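Local coordinates for protein phosphate transporter (PDB 6L85) that probably imports inorganic phosphate across the cell membrane in a sodium-dependent way, with sodium ions bound within its helical bundle, at residues S61-K66 against G341-T346; N257-A262 against L287-G292. All coordinates share one frame; numbering follows the deposited sequence.

Contact 1. Residues S61-K66 against G341-T346; sequences SQTIVK and GLPIST. With NA (sodium ion), chain R; PO4 (phosphate ion), chain P.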
ATOM      1  N   SER B  61     -17.718   7.085   8.702  1.00 33.77           N
ATOM      2  CA  SER B  61     -17.644   7.671  10.046  1.00 39.83           C
ATOM      3  C   SER B  61     -18.442   8.975  10.134  1.00 37.24           C
ATOM      4  O   SER B  61     -19.075   9.262  11.164  1.00 37.44           O
ATOM      5  CB  SER B  61     -16.179   7.907  10.444  1.00 34.22           C
ATOM      6  OG  SER B  61     -15.433   6.696  10.427  1.00 32.94           O
ATOM      7  N   GLN B  62     -18.431   9.778   9.060  1.00 37.50           N
ATOM      8  CA  GLN B  62     -19.249  10.993   9.044  1.00 42.45           C
ATOM      9  C   GLN B  62     -20.742  10.675   9.153  1.00 41.62           C
ATOM     10  O   GLN B  62     -21.489  11.373   9.856  1.00 44.25           O
ATOM     11  CB  GLN B  62     -18.977  11.790   7.774  1.00 40.36           C
ATOM     12  CG  GLN B  62     -17.630  12.477   7.761  1.00 47.61           C
ATOM     13  CD  GLN B  62     -17.153  12.695   6.354  1.00 59.10           C
ATOM     14  OE1 GLN B  62     -17.973  12.840   5.434  1.00 62.13           O
ATOM     15  NE2 GLN B  62     -15.823  12.692   6.155  1.00 60.66           N
ATOM     16  N   THR B  63     -21.197   9.619   8.468  1.00 39.11           N
ATOM     17  CA  THR B  63     -22.614   9.262   8.526  1.00 40.93           C
ATOM     18  C   THR B  63     -22.997   8.778   9.915  1.00 44.93           C
ATOM     19  O   THR B  63     -24.052   9.139  10.438  1.00 44.36           O
ATOM     20  CB  THR B  63     -22.932   8.203   7.483  1.00 40.70           C
ATOM     21  OG1 THR B  63     -22.529   8.688   6.199  1.00 37.74           O
ATOM     22  CG2 THR B  63     -24.446   7.893   7.468  1.00 43.45           C
ATOM     23  N   ILE B  64     -22.149   7.963  10.534  1.00 42.06           N
ATOM     24  CA  ILE B  64     -22.433   7.557  11.909  1.00 43.99           C
ATOM     25  C   ILE B  64     -22.519   8.784  12.818  1.00 45.73           C
ATOM     26  O   ILE B  64     -23.341   8.832  13.743  1.00 43.17           O
ATOM     27  CB  ILE B  64     -21.386   6.542  12.410  1.00 36.73           C
ATOM     28  CG1 ILE B  64     -21.457   5.259  11.576  1.00 37.47           C
ATOM     29  CG2 ILE B  64     -21.576   6.232  13.902  1.00 31.16           C
ATOM     30  CD1 ILE B  64     -22.804   4.559  11.588  1.00 41.99           C
ATOM     31  N   VAL B  65     -21.686   9.802  12.569  1.00 44.04           N
ATOM     32  CA  VAL B  65     -21.701  10.952  13.471  1.00 42.92           C
ATOM     33  C   VAL B  65     -23.001  11.759  13.318  1.00 48.82           C
ATOM     34  O   VAL B  65     -23.607  12.161  14.320  1.00 49.63           O
ATOM     35  CB  VAL B  65     -20.444  11.823  13.275  1.00 40.96           C
ATOM     36  CG1 VAL B  65     -20.623  13.179  13.945  1.00 41.58           C
ATOM     37  CG2 VAL B  65     -19.212  11.119  13.877  1.00 40.05           C
ATOM     38  N   LYS B  66     -23.481  11.991  12.089  1.00 46.21           N
ATOM     39  CA  LYS B  66     -24.691  12.814  12.004  1.00 54.10           C
ATOM     40  C   LYS B  66     -25.813  12.250  11.128  1.00 53.62           C
ATOM     41  O   LYS B  66     -26.694  13.010  10.713  1.00 59.68           O
ATOM     42  CB  LYS B  66     -24.341  14.228  11.535  1.00 55.09           C
ATOM     43  CG  LYS B  66     -23.642  14.304  10.199  1.00 58.67           C
ATOM     44  CD  LYS B  66     -23.468  15.768   9.795  1.00 68.61           C
ATOM     45  CE  LYS B  66     -23.161  16.645  11.009  1.00 65.53           C
ATOM     46  NZ  LYS B  66     -23.467  18.085  10.765  1.00 73.22           N
ATOM     47  N   GLY B 341     -20.824   6.686   1.565  1.00 43.35           N
ATOM     48  CA  GLY B 341     -21.010   7.001   2.970  1.00 40.75           C
ATOM     49  C   GLY B 341     -22.050   6.160   3.677  1.00 40.80           C
ATOM     50  O   GLY B 341     -22.499   6.543   4.765  1.00 38.26           O
ATOM     51  N   LEU B 342     -22.447   5.026   3.097  1.00 38.42           N
ATOM     52  CA  LEU B 342     -23.500   4.185   3.658  1.00 35.52           C
ATOM     53  C   LEU B 342     -22.910   3.173   4.631  1.00 34.48           C
ATOM     54  O   LEU B 342     -22.067   2.370   4.225  1.00 38.38           O
ATOM     55  CB  LEU B 342     -24.243   3.447   2.545  1.00 36.84           C
ATOM     56  CG  LEU B 342     -24.948   4.373   1.559  1.00 44.56           C
ATOM     57  CD1 LEU B 342     -25.426   3.639   0.309  1.00 51.27           C
ATOM     58  CD2 LEU B 342     -26.096   5.071   2.284  1.00 38.41           C
ATOM     59  N   PRO B 343     -23.338   3.147   5.894  1.00 34.93           N
ATOM     60  CA  PRO B 343     -22.934   2.068   6.800  1.00 30.06           C
ATOM     61  C   PRO B 343     -23.765   0.826   6.506  1.00 38.29           C
ATOM     62  O   PRO B 343     -24.986   0.809   6.700  1.00 38.68           O
ATOM     63  CB  PRO B 343     -23.239   2.635   8.193  1.00 30.49           C
ATOM     64  CG  PRO B 343     -23.844   3.979   7.967  1.00 32.74           C
ATOM     65  CD  PRO B 343     -24.268   4.075   6.551  1.00 33.16           C
ATOM     66  N   ILE B 344     -23.081  -0.231   6.088  1.00 39.27           N
ATOM     67  CA  ILE B 344     -23.628  -1.450   5.505  1.00 39.24           C
ATOM     68  C   ILE B 344     -23.188  -2.613   6.383  1.00 40.28           C
ATOM     69  O   ILE B 344     -22.206  -2.516   7.128  1.00 41.58           O
ATOM     70  CB  ILE B 344     -23.111  -1.572   4.040  1.00 45.15           C
ATOM     71  CG1 ILE B 344     -23.877  -0.613   3.152  1.00 45.88           C
ATOM     72  CG2 ILE B 344     -23.132  -2.940   3.449  1.00 42.97           C
ATOM     73  CD1 ILE B 344     -25.221  -0.511   3.554  1.00 46.31           C
ATOM     74  N   SER B 345     -23.930  -3.709   6.322  1.00 36.17           N
ATOM     75  CA  SER B 345     -23.505  -4.936   6.979  1.00 39.05           C
ATOM     76  C   SER B 345     -22.710  -5.786   5.999  1.00 37.74           C
ATOM     77  O   SER B 345     -23.239  -6.199   4.965  1.00 38.74           O
ATOM     78  CB  SER B 345     -24.690  -5.727   7.516  1.00 37.94           C
ATOM     79  OG  SER B 345     -24.232  -6.982   7.988  1.00 41.53           O
ATOM     80  N   THR B 346     -21.440  -6.058   6.330  1.00 36.77           N
ATOM     81  CA  THR B 346     -20.624  -6.906   5.468  1.00 30.06           C
ATOM     82  C   THR B 346     -20.982  -8.374   5.657  1.00 32.11           C
ATOM     83  O   THR B 346     -20.836  -9.163   4.724  1.00 32.53           O
ATOM     84  CB  THR B 346     -19.123  -6.679   5.738  1.00 31.12           C
ATOM     85  OG1 THR B 346     -18.797  -7.114   7.063  1.00 30.06           O
ATOM     86  CG2 THR B 346     -18.775  -5.195   5.614  1.00 34.65           C
TER
HETATM   87 NA    NA R 503     -20.599  -1.266   8.010  1.00 34.12          NA
HETATM   88  P   PO4 P 501     -21.095  -5.845   9.851  1.00 34.28           P
HETATM   89  O1  PO4 P 501     -21.755  -7.119   9.326  1.00 37.25           O
HETATM   90  O2  PO4 P 501     -22.103  -4.752  10.139  1.00 38.50           O
HETATM   91  O3  PO4 P 501     -20.120  -5.352   8.787  1.00 35.80           O
HETATM   92  O4  PO4 P 501     -20.387  -6.120  11.168  1.00 33.19           O
HETATM   93  O   HOH W   1     -20.485   0.751   9.044  1.00 30.32           O
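I64 brings CD1 against the CB-CG edge of the P343 ring, 3.8 Å from CG, the two side chains running past each other in opposite senses. The methyl CG2 of T63 reaches the same proline on its CD edge, 3.9 Å from CD, so two successive residues of helix 58-66 meet neighbouring edges of one ring. T63 also makes the polar link: its OG1 donates a short 2.6 Å hydrogen bond to the carbonyl O of G341, in the carbonyl plane and on a lone pair, with a C=O...OG1 angle of 139°. With OG1 lying beside its own backbone N (chi1 -56°) and CG2 anti to that N, one torsion serves both the carbonyl and the proline. A valine at T63 could still touch the proline but would probably leave the G341 carbonyl without this donor. G341, with positive phi, closes helix 320-339 in a Schellman motif, and the extended chain that follows carries the ion sites before helix 346-357 begins. The I344 carbonyl O binds sodium at 2.2 Å, in a site completed by T107, N257, D258 and a water. S345 is the N-cap of helix 346-357, and its OG donates a 2.8 Å hydrogen bond to O1 of a phosphate ion, which S105, T106, T107 and T347 also bind; the ion may come from the crystallisation liquor, but the site is consistent with substrate binding. T346 grips phosphate O3 twice, through its backbone N at 2.9 Å and through its OG1. Helix 129-162 borders the packed face, where I135 touches both T63 and P343.

Contact 2. Residues N257-A262 against L287-G292; sequences NDVANA and LALLLG. With NA (sodium ion), chain R.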
ATOM      1  N   ASN B 257     -15.518   0.259   5.549  1.00 30.06           N
ATOM      2  CA  ASN B 257     -16.920   0.501   5.889  1.00 30.06           C
ATOM      3  C   ASN B 257     -17.170   0.453   7.391  1.00 31.31           C
ATOM      4  O   ASN B 257     -17.991   1.224   7.899  1.00 30.87           O
ATOM      5  CB  ASN B 257     -17.849  -0.510   5.184  1.00 31.00           C
ATOM      6  CG  ASN B 257     -19.310  -0.017   5.114  1.00 30.96           C
ATOM      7  OD1 ASN B 257     -20.115  -0.337   5.977  1.00 32.98           O
ATOM      8  ND2 ASN B 257     -19.621   0.801   4.119  1.00 30.06           N
ATOM      9  N   ASP B 258     -16.469  -0.410   8.126  1.00 30.06           N
ATOM     10  CA  ASP B 258     -16.838  -0.685   9.502  1.00 30.06           C
ATOM     11  C   ASP B 258     -15.992   0.035  10.551  1.00 34.05           C
ATOM     12  O   ASP B 258     -16.389   0.013  11.724  1.00 30.77           O
ATOM     13  CB  ASP B 258     -16.761  -2.188   9.783  1.00 30.06           C
ATOM     14  CG  ASP B 258     -18.007  -2.948   9.325  1.00 31.13           C
ATOM     15  OD1 ASP B 258     -18.733  -2.493   8.427  1.00 32.59           O
ATOM     16  OD2 ASP B 258     -18.221  -4.046   9.851  1.00 35.43           O
ATOM     17  N   VAL B 259     -14.842   0.642  10.201  1.00 30.06           N
ATOM     18  CA  VAL B 259     -14.151   1.362  11.273  1.00 35.78           C
ATOM     19  C   VAL B 259     -15.075   2.431  11.842  1.00 31.11           C
ATOM     20  O   VAL B 259     -15.043   2.699  13.043  1.00 35.31           O
ATOM     21  CB  VAL B 259     -12.785   1.944  10.823  1.00 31.67           C
ATOM     22  CG1 VAL B 259     -12.950   3.133   9.850  1.00 30.06           C
ATOM     23  CG2 VAL B 259     -11.939   2.356  12.073  1.00 30.06           C
ATOM     24  N   ALA B 260     -15.961   2.984  11.012  1.00 30.06           N
ATOM     25  CA  ALA B 260     -16.996   3.916  11.463  1.00 33.85           C
ATOM     26  C   ALA B 260     -17.774   3.426  12.680  1.00 34.98           C
ATOM     27  O   ALA B 260     -18.151   4.244  13.522  1.00 36.70           O
ATOM     28  CB  ALA B 260     -17.985   4.210  10.331  1.00 35.60           C
ATOM     29  N   ASN B 261     -18.019   2.118  12.809  1.00 30.51           N
ATOM     30  CA  ASN B 261     -18.865   1.678  13.919  1.00 35.23           C
ATOM     31  C   ASN B 261     -18.221   1.929  15.274  1.00 35.21           C
ATOM     32  O   ASN B 261     -18.928   1.977  16.297  1.00 32.40           O
ATOM     33  CB  ASN B 261     -19.237   0.203  13.785  1.00 30.06           C
ATOM     34  CG  ASN B 261     -19.855  -0.120  12.444  1.00 30.06           C
ATOM     35  OD1 ASN B 261     -20.380   0.771  11.740  1.00 36.35           O
ATOM     36  ND2 ASN B 261     -19.826  -1.386  12.085  1.00 30.06           N
ATOM     37  N   ALA B 262     -16.900   2.094  15.305  1.00 34.67           N
ATOM     38  CA  ALA B 262     -16.208   2.520  16.515  1.00 35.70           C
ATOM     39  C   ALA B 262     -15.706   3.952  16.432  1.00 36.34           C
ATOM     40  O   ALA B 262     -15.745   4.669  17.435  1.00 35.81           O
ATOM     41  CB  ALA B 262     -15.037   1.583  16.820  1.00 38.43           C
ATOM     42  N   LEU B 287      -6.988  10.394  14.817  1.00 37.01           N
ATOM     43  CA  LEU B 287      -6.849   9.584  16.019  1.00 39.55           C
ATOM     44  C   LEU B 287      -7.998   8.584  16.159  1.00 42.81           C
ATOM     45  O   LEU B 287      -7.769   7.416  16.496  1.00 40.93           O
ATOM     46  CB  LEU B 287      -6.764  10.505  17.240  1.00 43.12           C
ATOM     47  CG  LEU B 287      -6.029  10.021  18.487  1.00 49.00           C
ATOM     48  CD1 LEU B 287      -4.879   9.101  18.091  1.00 52.30           C
ATOM     49  CD2 LEU B 287      -5.503  11.208  19.290  1.00 47.88           C
ATOM     50  N   ALA B 288      -9.244   9.025  15.897  1.00 37.05           N
ATOM     51  CA  ALA B 288     -10.398   8.119  15.948  1.00 39.66           C
ATOM     52  C   ALA B 288     -10.237   6.956  14.988  1.00 30.06           C
ATOM     53  O   ALA B 288     -10.521   5.802  15.333  1.00 36.38           O
ATOM     54  CB  ALA B 288     -11.706   8.872  15.628  1.00 34.72           C
ATOM     55  N   LEU B 289      -9.825   7.242  13.754  1.00 34.16           N
ATOM     56  CA  LEU B 289      -9.705   6.183  12.756  1.00 31.29           C
ATOM     57  C   LEU B 289      -8.566   5.232  13.093  1.00 36.84           C
ATOM     58  O   LEU B 289      -8.662   4.024  12.837  1.00 33.82           O
ATOM     59  CB  LEU B 289      -9.485   6.789  11.385  1.00 36.66           C
ATOM     60  CG  LEU B 289     -10.657   7.582  10.856  1.00 39.17           C
ATOM     61  CD1 LEU B 289     -10.200   8.343   9.609  1.00 43.21           C
ATOM     62  CD2 LEU B 289     -11.808   6.619  10.536  1.00 34.08           C
ATOM     63  N   LEU B 290      -7.478   5.767  13.676  1.00 37.05           N
ATOM     64  CA  LEU B 290      -6.320   4.950  14.035  1.00 40.41           C
ATOM     65  C   LEU B 290      -6.653   4.021  15.189  1.00 36.58           C
ATOM     66  O   LEU B 290      -6.282   2.842  15.170  1.00 38.07           O
ATOM     67  CB  LEU B 290      -5.140   5.853  14.405  1.00 41.89           C
ATOM     68  CG  LEU B 290      -4.198   6.372  13.325  1.00 43.72           C
ATOM     69  CD1 LEU B 290      -4.910   6.687  12.081  1.00 47.84           C
ATOM     70  CD2 LEU B 290      -3.502   7.626  13.848  1.00 41.49           C
ATOM     71  N   LEU B 291      -7.367   4.539  16.194  1.00 37.17           N
ATOM     72  CA  LEU B 291      -7.825   3.712  17.310  1.00 38.15           C
ATOM     73  C   LEU B 291      -8.752   2.616  16.817  1.00 40.90           C
ATOM     74  O   LEU B 291      -8.596   1.441  17.184  1.00 39.83           O
ATOM     75  CB  LEU B 291      -8.534   4.589  18.344  1.00 41.75           C
ATOM     76  CG  LEU B 291      -9.379   3.943  19.451  1.00 43.53           C
ATOM     77  CD1 LEU B 291      -8.509   3.292  20.490  1.00 46.81           C
ATOM     78  CD2 LEU B 291     -10.304   4.979  20.113  1.00 42.04           C
ATOM     79  N   GLY B 292      -9.713   2.975  15.960  1.00 32.50           N
ATOM     80  CA  GLY B 292     -10.598   1.958  15.412  1.00 33.08           C
ATOM     81  C   GLY B 292      -9.845   0.900  14.621  1.00 31.24           C
ATOM     82  O   GLY B 292     -10.109  -0.294  14.759  1.00 31.24           O
TER
HETATM   83 NA    NA R 503     -20.599  -1.266   8.010  1.00 34.12          NA
HETATM   84  O   HOH W   1     -20.485   0.751   9.044  1.00 30.32           O
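V259 meets helix 286-302 at the end of a short run whose first two residues face a sodium ion. N257 binds that ion through OD1 at 2.3 Å, its CG being anti to the backbone N (chi1 -160°), while its ND2 hydrogen-bonds S338 and L342. D258 adds OD1, also at 2.3 Å. V259 lies where helix 231-258 passes into helix 260-275, and here the side chain turns the other way, toward helix 286-302. Its CG1 meets CD2 of L289 at 3.7 Å, the two side chains crossing at about a right angle, and its CG2 rests on the backbone of G292, 3.6 Å from both CA and C. G292 has no side chain, and its CA comes within 5.5 Å of the CA of V259. N261 comes back to the ion side: the sodium-bound water donates to its OD1 at 2.7 Å and to the N257 carbonyl O at 2.8 Å, and its ND2 is held by T106 and T107. No hydrogen bond joins the two segments, so van der Waals packing carries the contact: the polar side chains turn to sodium and its water, while V259 packs on a leucine methyl and glycine backbone.

Both contacts are buried, with centres 11 Å apart, and they share one sodium ion and its water. Contact 1 ties helix 58-66 to the loop after helix 320-339, and contact 2 joins the junction of helices 231-258 and 260-275 to helix 286-302. Contact 1 mixes a hydroxyl-carbonyl bond with apolar packing, whereas contact 2 has no hydrogen bond between its segments and reaches the subunit boundary, where L287 and L290 pack on L204 of the second subunit. Their direct touches are partly polar, N257 OD1 probably hydrogen-bonded to I344 N, and partly packing of S61 on A260 and L289. The loop 341-346 and the junction near 257-260 thus each give ligands to the same ion.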